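PDB 3BIJ: peptidase, C14 family from Geobacter sulfurreducens PCA, which is probably a cysteine-type endopeptidase of the C14 (caspase-like) family, although its actual substrate and cellular role remain uncharacterised. Local coordinates for residues 75-80 and 120-125; 201-206 and 267-272. One frame throughout, in Å; residues are numbered along the deposited sequence.

How the contacts relate
Contact 1 joins the start of strand 76-89 to the loop between helix 112-119 and strand 127-133; contact 2, formed wholly later in the chain, joins strand 201-206 to the short C-terminal helix 267-271. Their centres are about 11 Å apart. Both reach the same mixed sheet, where strand 127-133 lies between strands 76-89 and 201-206 and pairs parallel with each. They sit on opposite faces of that sheet and meet through Ile76, which points away from the loop of contact 1 and touches Phe269 of contact 2 (CD1 to CE1, 4.0 Å). Together they pack both faces of one end of the caspase-like core.

Contact 1 of 2, residues 75-80 and 120-125; sequences DIFMLS and GKFAAG
With chi1 at 175°, the side chain of Phe77 extends away from its own backbone nitrogen and the ring leaves the strand on the side of the 120-125 loop. Phe122 is turned differently: at chi1 -75° its CG stands beside the backbone N and opposite the carbonyl carbon, which drops the ring from the loop toward the strand. The two side chains cross at about a right angle and meet by van der Waals contact, with no hydrogen bond between the segments.

The outer end of the Phe122 ring does the touching. CZ comes over one face of the Phe77 ring, displaced toward its rim, but its approach to Phe77 CD2 is too short to be trusted, leaving the exact ring spacing doubtful. Phe122 CE2 lies 3.5 Å from Phe77 CB, the stem of the ring, and equally near CG. Phe122 CZ is also 3.6 Å from Phe77 CE2. The planes are tilted by 27° and the centroids are 4.8 Å apart, but the rings are slid apart and hardly overlap; the pair is best read as apolar packing of one ring's end against the other's face and stem.

At the rings the backbones stay apart, Phe77 CA and Phe122 CA being 8.8 Å from each other. At the start of the strand, Asp75 O approaches Gly125 O to 4.2 Å, adding a little burial, while the Asp75 carboxylate turns elsewhere: OD2 accepts from the Gly72 backbone N and forms a salt bridge with Lys3.

Strand 76-89 runs inside the caspase-type sheet, flanked by the parallel strands 4-10 and 127-133, and the loop leads from helix 112-119 into the latter. Helix 57-70 closes the cluster over this sheet face, Ala67 touching both phenylalanines and Ile64 touching Phe122.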
ATOM      1  N   ASP A  75      37.308  24.059 -27.391  1.00 57.78           N
ATOM      2  CA  ASP A  75      37.339  22.677 -26.966  1.00 58.75           C
ATOM      3  C   ASP A  75      36.176  22.390 -26.030  1.00 58.36           C
ATOM      4  O   ASP A  75      35.356  23.268 -25.751  1.00 52.73           O
ATOM      5  CB  ASP A  75      38.664  22.362 -26.274  1.00 65.57           C
ATOM      6  CG  ASP A  75      39.867  22.713 -27.132  1.00 67.26           C
ATOM      7  OD1 ASP A  75      39.811  22.479 -28.358  1.00 55.33           O
ATOM      8  OD2 ASP A  75      40.868  23.211 -26.573  1.00 68.69           O
ATOM      9  N   ILE A  76      36.109  21.155 -25.543  1.00 53.72           N
ATOM     10  CA  ILE A  76      35.041  20.755 -24.642  1.00 47.50           C
ATOM     11  C   ILE A  76      35.472  19.686 -23.630  1.00 47.23           C
ATOM     12  O   ILE A  76      36.074  18.669 -23.979  1.00 51.22           O
ATOM     13  CB  ILE A  76      33.845  20.222 -25.439  1.00 47.92           C
ATOM     14  CG1 ILE A  76      32.772  19.696 -24.472  1.00 56.72           C
ATOM     15  CG2 ILE A  76      34.297  19.118 -26.396  1.00 42.84           C
ATOM     16  CD1 ILE A  76      31.499  19.217 -25.152  1.00 29.48           C
ATOM     17  N   PHE A  77      35.143  19.927 -22.370  1.00 47.40           N
ATOM     18  CA  PHE A  77      35.466  19.007 -21.295  1.00 45.08           C
ATOM     19  C   PHE A  77      34.193  18.299 -20.844  1.00 48.79           C
ATOM     20  O   PHE A  77      33.160  18.934 -20.641  1.00 48.94           O
ATOM     21  CB  PHE A  77      36.065  19.770 -20.121  1.00 41.78           C
ATOM     22  CG  PHE A  77      36.326  18.916 -18.923  1.00 50.81           C
ATOM     23  CD1 PHE A  77      37.209  17.852 -18.994  1.00 58.79           C
ATOM     24  CD2 PHE A  77      35.696  19.178 -17.714  1.00 58.43           C
ATOM     25  CE1 PHE A  77      37.465  17.055 -17.873  1.00 55.93           C
ATOM     26  CE2 PHE A  77      35.945  18.389 -16.584  1.00 55.95           C
ATOM     27  CZ  PHE A  77      36.830  17.330 -16.668  1.00 57.85           C
HETATM   28  N   MSE A  78      34.264  16.983 -20.698  1.00 42.34           N
HETATM   29  CA  MSE A  78      33.117  16.220 -20.254  1.00 32.23           C
HETATM   30  C   MSE A  78      33.410  15.520 -18.934  1.00 41.65           C
HETATM   31  O   MSE A  78      34.391  14.778 -18.817  1.00 41.18           O
HETATM   32  CB  MSE A  78      32.733  15.168 -21.284  1.00 30.32           C
HETATM   33  CG  MSE A  78      31.422  14.506 -20.968  1.00 32.40           C
HETATM   34 SE   MSE A  78      31.063  12.969 -22.030  1.00 64.27          SE
HETATM   35  CE  MSE A  78      30.620  11.731 -20.627  1.00 41.84           C
ATOM     36  N   LEU A  79      32.550  15.749 -17.947  1.00 39.40           N
ATOM     37  CA  LEU A  79      32.701  15.126 -16.636  1.00 45.27           C
ATOM     38  C   LEU A  79      31.440  14.367 -16.267  1.00 39.17           C
ATOM     39  O   LEU A  79      30.370  14.958 -16.163  1.00 50.25           O
ATOM     40  CB  LEU A  79      32.972  16.185 -15.565  1.00 40.86           C
ATOM     41  CG  LEU A  79      32.991  15.735 -14.095  1.00 43.63           C
ATOM     42  CD1 LEU A  79      33.970  14.584 -13.896  1.00 28.17           C
ATOM     43  CD2 LEU A  79      33.401  16.925 -13.217  1.00 39.70           C
ATOM     44  N   SER A  80      31.563  13.062 -16.081  1.00 29.89           N
ATOM     45  CA  SER A  80      30.413  12.264 -15.694  1.00 38.42           C
ATOM     46  C   SER A  80      30.755  11.658 -14.344  1.00 40.78           C
ATOM     47  O   SER A  80      31.917  11.349 -14.085  1.00 41.75           O
ATOM     48  CB  SER A  80      30.123  11.157 -16.711  1.00 35.80           C
ATOM     49  OG  SER A  80      31.168  10.209 -16.737  1.00 46.24           O
ATOM     50  N   GLY A 120      35.775  26.439 -12.661  1.00 56.23           N
ATOM     51  CA  GLY A 120      36.019  27.840 -12.952  1.00 54.04           C
ATOM     52  C   GLY A 120      37.407  28.095 -13.501  1.00 57.50           C
ATOM     53  O   GLY A 120      37.730  29.214 -13.898  1.00 59.92           O
ATOM     54  N   LYS A 121      38.234  27.056 -13.525  1.00 55.33           N
ATOM     55  CA  LYS A 121      39.597  27.189 -14.032  1.00 61.54           C
ATOM     56  C   LYS A 121      39.708  26.936 -15.534  1.00 59.87           C
ATOM     57  O   LYS A 121      40.801  26.996 -16.101  1.00 56.13           O
ATOM     58  CB  LYS A 121      40.541  26.236 -13.294  1.00 55.97           C
ATOM     59  CG  LYS A 121      40.826  26.631 -11.862  1.00 67.23           C
ATOM     60  CD  LYS A 121      41.728  25.623 -11.194  1.00 61.03           C
ATOM     61  CE  LYS A 121      41.936  25.982  -9.733  1.00 75.82           C
ATOM     62  NZ  LYS A 121      42.745  24.954  -8.997  1.00 83.80           N
ATOM     63  N   PHE A 122      38.579  26.650 -16.177  1.00 59.98           N
ATOM     64  CA  PHE A 122      38.569  26.391 -17.612  1.00 55.40           C
ATOM     65  C   PHE A 122      38.548  27.679 -18.425  1.00 54.42           C
ATOM     66  O   PHE A 122      38.092  28.717 -17.948  1.00 53.39           O
ATOM     67  CB  PHE A 122      37.366  25.519 -18.004  1.00 52.76           C
ATOM     68  CG  PHE A 122      37.511  24.065 -17.629  1.00 49.93           C
ATOM     69  CD1 PHE A 122      37.253  23.635 -16.334  1.00 48.44           C
ATOM     70  CD2 PHE A 122      37.945  23.131 -18.567  1.00 52.42           C
ATOM     71  CE1 PHE A 122      37.425  22.298 -15.981  1.00 49.41           C
ATOM     72  CE2 PHE A 122      38.119  21.793 -18.219  1.00 47.08           C
ATOM     73  CZ  PHE A 122      37.861  21.379 -16.927  1.00 53.37           C
ATOM     74  N   ALA A 123      39.036  27.588 -19.659  1.00 61.51           N
ATOM     75  CA  ALA A 123      39.105  28.718 -20.586  1.00 63.55           C
ATOM     76  C   ALA A 123      37.756  29.396 -20.772  1.00 64.26           C
ATOM     77  O   ALA A 123      36.755  28.972 -20.198  1.00 67.85           O
ATOM     78  CB  ALA A 123      39.632  28.247 -21.935  1.00 70.46           C
ATOM     79  N   ALA A 124      37.729  30.444 -21.589  1.00 61.27           N
ATOM     80  CA  ALA A 124      36.497  31.182 -21.823  1.00 65.74           C
ATOM     81  C   ALA A 124      35.561  30.544 -22.849  1.00 68.71           C
ATOM     82  O   ALA A 124      34.362  30.387 -22.596  1.00 79.20           O
ATOM     83  CB  ALA A 124      36.816  32.608 -22.221  1.00 59.83           C
ATOM     84  N   GLY A 125      36.093  30.165 -23.999  1.00 66.47           N
ATOM     85  CA  GLY A 125      35.236  29.565 -25.006  1.00 61.50           C
ATOM     86  C   GLY A 125      35.180  28.053 -24.936  1.00 56.82           C
ATOM     87  O   GLY A 125      34.915  27.394 -25.940  1.00 65.83           O
TER

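Contact 2 of 2, residues 201-206 and 267-272; sequences SILLIS and PAFLKQ
Strand 201-206 and the short, weakly bonded helix 267-271 run in roughly the same direction, their axes 9.6 Å apart at closest and crossing at -34°, so the gap is bridged mainly by side chains. Leu203 and Phe269 carry most of it. The ring of Phe269 is held out from the helix by a chi1 of 173°, with CG opposite the backbone N, and its CE2 corner reaches Leu203 CB at 3.6 Å. Ser201 O is 3.9 Å from Phe269 CE2; like Leu203 CB, it lies obliquely to the ring. Farther along Leu203, the methyl CD2 meets the CD1 methyl of Leu270 at 3.8 Å; the two leucine branches touch beside the ring.

In this caspase-like alpha/beta fold the strand lies between 127-133, its parallel neighbour, and the antiparallel 258-263, and the C-terminal helix folds back over the sheet face on which Leu203 stands. Helix 240-250 shares that face: Tyr240 sets its ring edge-to-face with Phe269 and also touches Leu203. Ser201 brings its CB to 4.2 Å from Phe269 CD2, while its hydroxyl bonds to the carbonyl of Thr264. Within the 267-272 turn, Gln272 OE1 lies at the edge of the Phe269 ring, in its plane, and accepts a hydrogen bond from Arg127 NH2.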
ATOM      1  N   SER A 201      31.441  27.733 -20.401  1.00 57.12           N
ATOM      2  CA  SER A 201      29.998  27.486 -20.489  1.00 56.65           C
ATOM      3  C   SER A 201      29.664  26.155 -19.831  1.00 50.28           C
ATOM      4  O   SER A 201      29.975  25.098 -20.380  1.00 46.05           O
ATOM      5  CB  SER A 201      29.530  27.425 -21.947  1.00 55.44           C
ATOM      6  OG  SER A 201      29.771  28.635 -22.631  1.00 71.88           O
ATOM      7  N   ILE A 202      29.014  26.204 -18.675  1.00 42.27           N
ATOM      8  CA  ILE A 202      28.661  24.984 -17.962  1.00 41.14           C
ATOM      9  C   ILE A 202      27.240  24.492 -18.279  1.00 46.07           C
ATOM     10  O   ILE A 202      26.285  25.269 -18.318  1.00 45.69           O
ATOM     11  CB  ILE A 202      28.758  25.178 -16.428  1.00 44.44           C
ATOM     12  CG1 ILE A 202      30.019  25.977 -16.053  1.00 49.79           C
ATOM     13  CG2 ILE A 202      28.809  23.811 -15.745  1.00 39.16           C
ATOM     14  CD1 ILE A 202      31.331  25.241 -16.292  1.00 44.99           C
ATOM     15  N   LEU A 203      27.119  23.193 -18.525  1.00 41.67           N
ATOM     16  CA  LEU A 203      25.837  22.559 -18.790  1.00 44.88           C
ATOM     17  C   LEU A 203      25.878  21.346 -17.883  1.00 53.65           C
ATOM     18  O   LEU A 203      26.523  20.334 -18.186  1.00 57.99           O
ATOM     19  CB  LEU A 203      25.694  22.131 -20.255  1.00 38.70           C
ATOM     20  CG  LEU A 203      24.516  21.204 -20.597  1.00 31.69           C
ATOM     21  CD1 LEU A 203      23.272  21.711 -19.954  1.00 33.84           C
ATOM     22  CD2 LEU A 203      24.331  21.091 -22.100  1.00 33.13           C
ATOM     23  N   LEU A 204      25.204  21.474 -16.746  1.00 54.07           N
ATOM     24  CA  LEU A 204      25.160  20.433 -15.733  1.00 45.29           C
ATOM     25  C   LEU A 204      23.834  19.679 -15.798  1.00 45.10           C
ATOM     26  O   LEU A 204      22.776  20.268 -15.598  1.00 47.96           O
ATOM     27  CB  LEU A 204      25.322  21.099 -14.375  1.00 47.48           C
ATOM     28  CG  LEU A 204      26.212  20.459 -13.317  1.00 55.74           C
ATOM     29  CD1 LEU A 204      26.620  21.534 -12.321  1.00 42.60           C
ATOM     30  CD2 LEU A 204      25.496  19.293 -12.639  1.00 44.96           C
ATOM     31  N   ILE A 205      23.902  18.382 -16.089  1.00 39.27           N
ATOM     32  CA  ILE A 205      22.716  17.533 -16.160  1.00 28.40           C
ATOM     33  C   ILE A 205      22.850  16.498 -15.056  1.00 30.87           C
ATOM     34  O   ILE A 205      23.690  15.601 -15.139  1.00 38.01           O
ATOM     35  CB  ILE A 205      22.615  16.802 -17.519  1.00 26.12           C
ATOM     36  CG1 ILE A 205      22.353  17.807 -18.647  1.00 37.98           C
ATOM     37  CG2 ILE A 205      21.512  15.772 -17.477  1.00 32.88           C
ATOM     38  CD1 ILE A 205      22.383  17.219 -20.057  1.00 20.10           C
ATOM     39  N   SER A 206      22.033  16.634 -14.014  1.00 37.82           N
ATOM     40  CA  SER A 206      22.069  15.703 -12.889  1.00 33.31           C
ATOM     41  C   SER A 206      20.942  14.674 -12.959  1.00 42.40           C
ATOM     42  O   SER A 206      19.949  14.862 -13.667  1.00 41.40           O
ATOM     43  CB  SER A 206      21.973  16.473 -11.578  1.00 43.30           C
ATOM     44  OG  SER A 206      20.778  17.238 -11.542  1.00 51.65           O
ATOM     45  N   PRO A 267      24.420  29.596 -26.484  1.00 73.79           N
ATOM     46  CA  PRO A 267      23.283  28.969 -27.159  1.00 72.47           C
ATOM     47  C   PRO A 267      23.689  27.979 -28.242  1.00 65.09           C
ATOM     48  O   PRO A 267      22.962  27.025 -28.517  1.00 67.81           O
ATOM     49  CB  PRO A 267      22.507  30.168 -27.708  1.00 75.29           C
ATOM     50  CG  PRO A 267      23.588  31.162 -27.970  1.00 81.67           C
ATOM     51  CD  PRO A 267      24.439  31.047 -26.729  1.00 75.56           C
ATOM     52  N   ALA A 268      24.848  28.190 -28.852  1.00 59.91           N
ATOM     53  CA  ALA A 268      25.301  27.275 -29.896  1.00 58.78           C
ATOM     54  C   ALA A 268      25.629  25.914 -29.290  1.00 57.72           C
ATOM     55  O   ALA A 268      25.398  24.874 -29.905  1.00 56.77           O
ATOM     56  CB  ALA A 268      26.525  27.840 -30.608  1.00 53.96           C
ATOM     57  N   PHE A 269      26.164  25.941 -28.072  1.00 60.44           N
ATOM     58  CA  PHE A 269      26.538  24.729 -27.348  1.00 57.93           C
ATOM     59  C   PHE A 269      25.301  23.908 -26.951  1.00 52.61           C
ATOM     60  O   PHE A 269      25.249  22.696 -27.178  1.00 47.11           O
ATOM     61  CB  PHE A 269      27.373  25.111 -26.115  1.00 47.88           C
ATOM     62  CG  PHE A 269      27.669  23.967 -25.192  1.00 44.09           C
ATOM     63  CD1 PHE A 269      28.018  22.720 -25.693  1.00 50.62           C
ATOM     64  CD2 PHE A 269      27.613  24.145 -23.811  1.00 39.43           C
ATOM     65  CE1 PHE A 269      28.305  21.663 -24.830  1.00 54.35           C
ATOM     66  CE2 PHE A 269      27.900  23.099 -22.938  1.00 40.16           C
ATOM     67  CZ  PHE A 269      28.245  21.856 -23.445  1.00 35.15           C
ATOM     68  N   LEU A 270      24.303  24.570 -26.377  1.00 56.24           N
ATOM     69  CA  LEU A 270      23.082  23.884 -25.971  1.00 54.41           C
ATOM     70  C   LEU A 270      22.277  23.418 -27.186  1.00 57.65           C
ATOM     71  O   LEU A 270      21.358  22.607 -27.064  1.00 57.80           O
ATOM     72  CB  LEU A 270      22.238  24.804 -25.081  1.00 55.52           C
ATOM     73  CG  LEU A 270      22.456  24.698 -23.560  1.00 54.13           C
ATOM     74  CD1 LEU A 270      23.934  24.690 -23.197  1.00 48.22           C
ATOM     75  CD2 LEU A 270      21.743  25.862 -22.896  1.00 44.54           C
ATOM     76  N   LYS A 271      22.651  23.917 -28.361  1.00 55.08           N
ATOM     77  CA  LYS A 271      21.976  23.560 -29.601  1.00 52.43           C
ATOM     78  C   LYS A 271      22.650  22.390 -30.311  1.00 52.20           C
ATOM     79  O   LYS A 271      22.069  21.795 -31.216  1.00 45.30           O
ATOM     80  CB  LYS A 271      21.928  24.770 -30.537  1.00 61.94           C
ATOM     81  CG  LYS A 271      20.516  25.191 -30.947  1.00 74.24           C
ATOM     82  CD  LYS A 271      19.680  25.627 -29.748  1.00 86.84           C
ATOM     83  CE  LYS A 271      18.479  24.700 -29.519  1.00 94.52           C
ATOM     84  NZ  LYS A 271      17.751  25.003 -28.234  1.00 98.50           N
ATOM     85  N   GLN A 272      23.872  22.058 -29.900  1.00 56.86           N
ATOM     86  CA  GLN A 272      24.614  20.954 -30.511  1.00 52.55           C
ATOM     87  C   GLN A 272      24.013  19.598 -30.153  1.00 45.87           C
ATOM     88  O   GLN A 272      23.071  19.509 -29.371  1.00 45.15           O
ATOM     89  CB  GLN A 272      26.072  20.958 -30.045  1.00 55.96           C
ATOM     90  CG  GLN A 272      26.822  22.257 -30.242  1.00 56.12           C
ATOM     91  CD  GLN A 272      28.287  22.136 -29.852  1.00 53.39           C
ATOM     92  OE1 GLN A 272      28.617  21.735 -28.737  1.00 59.79           O
ATOM     93  NE2 GLN A 272      29.173  22.493 -30.771  1.00 58.99           N
TER